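Local coordinates for DNA replication protein DnaC (Aquifex aeolicus, PDB 3ECC) that probably acts as an ATP-binding loader of the replicative helicase in the initiation of DNA replication, holding ADP, beryllium trifluoride and magnesium in this structure, at residues Thr127-Ile138 with Ser168-Leu176. Residues are numbered along the deposited sequence; the frame is centred on the assembly and turned at random.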
loop_
_atom_site.group_PDB
_atom_site.type_symbol
_atom_site.label_atom_id
_atom_site.label_comp_id
_atom_site.label_asym_id
_atom_site.label_seq_id
_atom_site.Cartn_x
_atom_site.Cartn_y
_atom_site.Cartn_z
ATOM N N THR A 127 8.386 -9.847 1.359
ATOM C CA THR A 127 9.101 -10.702 2.309
ATOM C C THR A 127 10.287 -9.948 2.943
ATOM O O THR A 127 10.548 -10.061 4.142
ATOM C CB THR A 127 9.562 -12.010 1.631
ATOM O OG1 THR A 127 8.417 -12.687 1.108
ATOM C CG2 THR A 127 10.258 -12.910 2.605
ATOM N N TYR A 128 10.984 -9.164 2.131
ATOM C CA TYR A 128 12.084 -8.347 2.616
ATOM C C TYR A 128 11.603 -7.334 3.653
ATOM O O TYR A 128 12.187 -7.216 4.736
ATOM C CB TYR A 128 12.747 -7.626 1.451
ATOM C CG TYR A 128 14.012 -6.910 1.813
ATOM C CD1 TYR A 128 15.250 -7.562 1.760
ATOM C CD2 TYR A 128 13.985 -5.575 2.203
ATOM C CE1 TYR A 128 16.426 -6.900 2.096
ATOM C CE2 TYR A 128 15.153 -4.902 2.539
ATOM C CZ TYR A 128 16.371 -5.564 2.486
ATOM O OH TYR A 128 17.522 -4.891 2.818
ATOM N N ARG A 129 10.519 -6.635 3.330
ATOM C CA ARG A 129 9.970 -5.601 4.202
ATOM C C ARG A 129 9.256 -6.193 5.406
ATOM O O ARG A 129 9.134 -5.538 6.434
ATOM C CB ARG A 129 9.041 -4.672 3.415
ATOM C CG ARG A 129 9.780 -3.854 2.356
ATOM C CD ARG A 129 8.867 -2.912 1.592
ATOM N NE ARG A 129 8.478 -1.749 2.394
ATOM C CZ ARG A 129 9.295 -0.745 2.703
ATOM N NH1 ARG A 129 10.553 -0.757 2.279
ATOM N NH2 ARG A 129 8.859 0.263 3.454
ATOM N N TYR A 130 8.797 -7.437 5.272
ATOM C CA TYR A 130 8.304 -8.232 6.412
ATOM C C TYR A 130 9.444 -8.632 7.360
ATOM O O TYR A 130 9.327 -8.488 8.575
ATOM C CB TYR A 130 7.576 -9.488 5.916
ATOM C CG TYR A 130 7.081 -10.419 7.007
ATOM C CD1 TYR A 130 5.932 -10.122 7.731
ATOM C CD2 TYR A 130 7.749 -11.607 7.298
ATOM C CE1 TYR A 130 5.468 -10.974 8.727
ATOM C CE2 TYR A 130 7.292 -12.463 8.295
ATOM C CZ TYR A 130 6.153 -12.141 9.003
ATOM O OH TYR A 130 5.693 -12.976 9.992
ATOM N N ASN A 131 10.540 -9.136 6.803
ATOM C CA ASN A 131 11.661 -9.601 7.627
ATOM C C ASN A 131 12.437 -8.472 8.301
ATOM O O ASN A 131 12.941 -8.632 9.419
ATOM C CB ASN A 131 12.616 -10.469 6.805
ATOM C CG ASN A 131 11.961 -11.734 6.298
ATOM O OD1 ASN A 131 11.057 -12.281 6.934
ATOM N ND2 ASN A 131 12.404 -12.199 5.137
ATOM N N ASN A 132 12.538 -7.336 7.612
ATOM C CA ASN A 132 13.350 -6.217 8.091
ATOM C C ASN A 132 12.510 -5.072 8.638
ATOM O O ASN A 132 12.972 -3.941 8.713
ATOM C CB ASN A 132 14.288 -5.718 6.986
ATOM C CG ASN A 132 15.084 -6.851 6.330
ATOM O OD1 ASN A 132 15.015 -8.000 6.750
ATOM N ND2 ASN A 132 15.842 -6.520 5.300
ATOM N N LEU A 133 11.275 -5.385 9.025
ATOM C CA LEU A 133 10.376 -4.436 9.688
ATOM C C LEU A 133 10.323 -3.097 8.978
ATOM O O LEU A 133 10.496 -2.041 9.580
ATOM C CB LEU A 133 10.746 -4.261 11.170
ATOM C CG LEU A 133 10.801 -5.524 12.037
ATOM C CD1 LEU A 133 11.387 -5.216 13.395
ATOM C CD2 LEU A 133 9.440 -6.178 12.176
ATOM N N LYS A 134 10.067 -3.142 7.686
ATOM C CA LYS A 134 9.989 -1.935 6.901
ATOM C C LYS A 134 8.521 -1.626 6.624
ATOM O O LYS A 134 7.851 -2.365 5.916
ATOM C CB LYS A 134 10.778 -2.114 5.609
ATOM C CG LYS A 134 12.287 -2.254 5.811
ATOM C CD LYS A 134 12.977 -0.907 5.820
ATOM C CE LYS A 134 14.367 -0.995 6.402
ATOM N NZ LYS A 134 14.808 0.360 6.830
ATOM N N SER A 135 8.021 -0.548 7.217
ATOM C CA SER A 135 6.596 -0.210 7.143
ATOM C C SER A 135 6.167 0.085 5.723
ATOM O O SER A 135 6.831 0.825 5.000
ATOM C CB SER A 135 6.262 0.972 8.048
ATOM O OG SER A 135 7.336 1.902 8.073
ATOM N N THR A 136 5.047 -0.509 5.330
ATOM C CA THR A 136 4.596 -0.445 3.953
ATOM C C THR A 136 3.078 -0.340 3.867
ATOM O O THR A 136 2.348 -1.108 4.499
ATOM C CB THR A 136 5.121 -1.650 3.117
ATOM O OG1 THR A 136 4.239 -1.893 2.016
ATOM C CG2 THR A 136 5.203 -2.905 3.960
ATOM N N ILE A 137 2.613 0.629 3.087
ATOM C CA ILE A 137 1.187 0.859 2.917
ATOM C C ILE A 137 0.714 0.335 1.569
ATOM O O ILE A 137 1.387 0.496 0.555
ATOM C CB ILE A 137 0.840 2.352 3.066
ATOM C CG1 ILE A 137 1.300 2.862 4.438
ATOM C CG2 ILE A 137 -0.661 2.575 2.866
ATOM C CD1 ILE A 137 1.309 4.379 4.578
ATOM N N ILE A 138 -0.446 -0.303 1.567
ATOM C CA ILE A 138 -0.957 -0.958 0.372
ATOM C C ILE A 138 -2.387 -0.512 0.115
ATOM O O ILE A 138 -3.167 -0.353 1.045
ATOM C CB ILE A 138 -0.932 -2.503 0.535
ATOM C CG1 ILE A 138 0.505 -3.025 0.600
ATOM C CG2 ILE A 138 -1.720 -3.187 -0.585
ATOM C CD1 ILE A 138 0.625 -4.382 1.237
ATOM N N SER A 168 -0.541 -13.513 3.811
ATOM C CA SER A 168 -0.371 -13.864 5.205
ATOM C C SER A 168 0.562 -12.878 5.894
ATOM O O SER A 168 0.316 -12.470 7.027
ATOM C CB SER A 168 0.189 -15.286 5.294
ATOM O OG SER A 168 0.574 -15.630 6.608
ATOM N N LYS A 169 1.647 -12.526 5.214
ATOM C CA LYS A 169 2.617 -11.573 5.754
ATOM C C LYS A 169 2.069 -10.146 5.740
ATOM O O LYS A 169 2.331 -9.371 6.655
ATOM C CB LYS A 169 3.943 -11.656 4.987
ATOM C CG LYS A 169 4.667 -12.975 5.178
ATOM C CD LYS A 169 6.021 -12.974 4.507
ATOM C CE LYS A 169 6.793 -14.245 4.826
ATOM N NZ LYS A 169 6.179 -15.434 4.169
ATOM N N ILE A 170 1.289 -9.820 4.713
ATOM C CA ILE A 170 0.601 -8.532 4.631
ATOM C C ILE A 170 -0.360 -8.343 5.809
ATOM O O ILE A 170 -0.521 -7.235 6.332
ATOM C CB ILE A 170 -0.171 -8.394 3.301
ATOM C CG1 ILE A 170 0.802 -8.246 2.129
ATOM C CG2 ILE A 170 -1.163 -7.221 3.361
ATOM C CD1 ILE A 170 0.132 -8.350 0.771
ATOM N N TYR A 171 -0.981 -9.438 6.232
ATOM C CA TYR A 171 -1.928 -9.407 7.328
ATOM C C TYR A 171 -1.260 -9.267 8.701
ATOM O O TYR A 171 -1.831 -8.671 9.606
ATOM C CB TYR A 171 -2.840 -10.638 7.283
ATOM C CG TYR A 171 -3.977 -10.599 8.276
ATOM C CD1 TYR A 171 -4.884 -9.537 8.290
ATOM C CD2 TYR A 171 -4.165 -11.632 9.193
ATOM C CE1 TYR A 171 -5.937 -9.501 9.199
ATOM C CE2 TYR A 171 -5.210 -11.602 10.105
ATOM C CZ TYR A 171 -6.094 -10.536 10.104
ATOM O OH TYR A 171 -7.138 -10.496 11.012
ATOM N N GLU A 172 -0.044 -9.791 8.855
ATOM C CA GLU A 172 0.677 -9.614 10.113
ATOM C C GLU A 172 1.174 -8.184 10.286
ATOM O O GLU A 172 1.003 -7.602 11.352
ATOM C CB GLU A 172 1.823 -10.631 10.284
ATOM C CG GLU A 172 2.877 -10.223 11.344
ATOM C CD GLU A 172 3.455 -11.397 12.138
ATOM O OE1 GLU A 172 4.681 -11.408 12.390
ATOM O OE2 GLU A 172 2.682 -12.295 12.530
ATOM N N MET A 173 1.786 -7.620 9.246
ATOM C CA MET A 173 2.430 -6.309 9.365
ATOM C C MET A 173 1.470 -5.114 9.310
ATOM O O MET A 173 1.732 -4.072 9.913
ATOM C CB MET A 173 3.543 -6.152 8.318
ATOM C CG MET A 173 4.849 -6.894 8.682
ATOM S SD MET A 173 6.093 -5.968 9.678
ATOM C CE MET A 173 7.134 -5.254 8.398
ATOM N N ASN A 174 0.359 -5.272 8.605
ATOM C CA ASN A 174 -0.551 -4.156 8.384
ATOM C C ASN A 174 -1.883 -4.282 9.108
ATOM O O ASN A 174 -2.333 -5.382 9.423
ATOM C CB ASN A 174 -0.773 -3.937 6.883
ATOM C CG ASN A 174 0.407 -3.272 6.220
ATOM O OD1 ASN A 174 1.462 -3.104 6.830
ATOM N ND2 ASN A 174 0.236 -2.880 4.967
ATOM N N GLU A 175 -2.504 -3.140 9.382
ATOM C CA GLU A 175 -3.879 -3.122 9.843
ATOM C C GLU A 175 -4.817 -2.931 8.652
ATOM O O GLU A 175 -4.564 -2.100 7.781
ATOM C CB GLU A 175 -4.082 -2.008 10.866
ATOM C CG GLU A 175 -5.018 -2.395 11.998
ATOM C CD GLU A 175 -5.735 -1.200 12.588
ATOM O OE1 GLU A 175 -5.042 -0.241 13.008
ATOM O OE2 GLU A 175 -6.988 -1.217 12.626
ATOM N N LEU A 176 -5.895 -3.708 8.612
ATOM C CA LEU A 176 -6.821 -3.659 7.486
ATOM C C LEU A 176 -7.891 -2.588 7.681
ATOM O O LEU A 176 -8.542 -2.530 8.722
ATOM C CB LEU A 176 -7.473 -5.026 7.259
ATOM C CG LEU A 176 -8.186 -5.241 5.915
ATOM C CD1 LEU A 176 -7.207 -5.748 4.847
ATOM C CD2 LEU A 176 -9.372 -6.198 6.069
HETATM O O HOH W 1 4.463 -2.375 6.987
#
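The ring of Y130 takes the aliphatic chain of K169 across one face: K169 CG stands 3.8 Å from the ring centroid and 5° off its normal, a CH-pi contact. E172 CG lies at the ring's edge, in plane, while M173 CG approaches obliquely, 3.5 Å from Y130 CD1. What carries the ring over to helix 164-173 is its first torsion, with CG anti to the backbone N (chi1 177°). M173 bends at chi2, which brings SD to 4.2 Å from L133 CD2, just past the end of helix 116-131. Were Y130 an alanine, the methylenes of K169 and M173 CG would probably lose the ring surface they share, leaving a gap between the helices.

Deeper in, the contact turns polar. N174, at the start of edge strand 174-178, reaches past strand 40-45 to the start of central strand 136-141: its ND2 donates to T136 O at 2.8 Å, tilted 16° from the carbonyl plane, and also bonds T42 OG1 of the intervening strand. N174 OD1 accepts from a water that in turn takes the amide hydrogen of T136 N, so both ends of the carboxamide are engaged and its rotation is fixed. Beside it, I138 CD1 packs 4.0 Å from I170 CG1. The chemistry thus implies a partly exposed helix-helix seam of the P-loop NTPase fold, with charged groups at its outer rim and one buried asparagine anchoring it beneath.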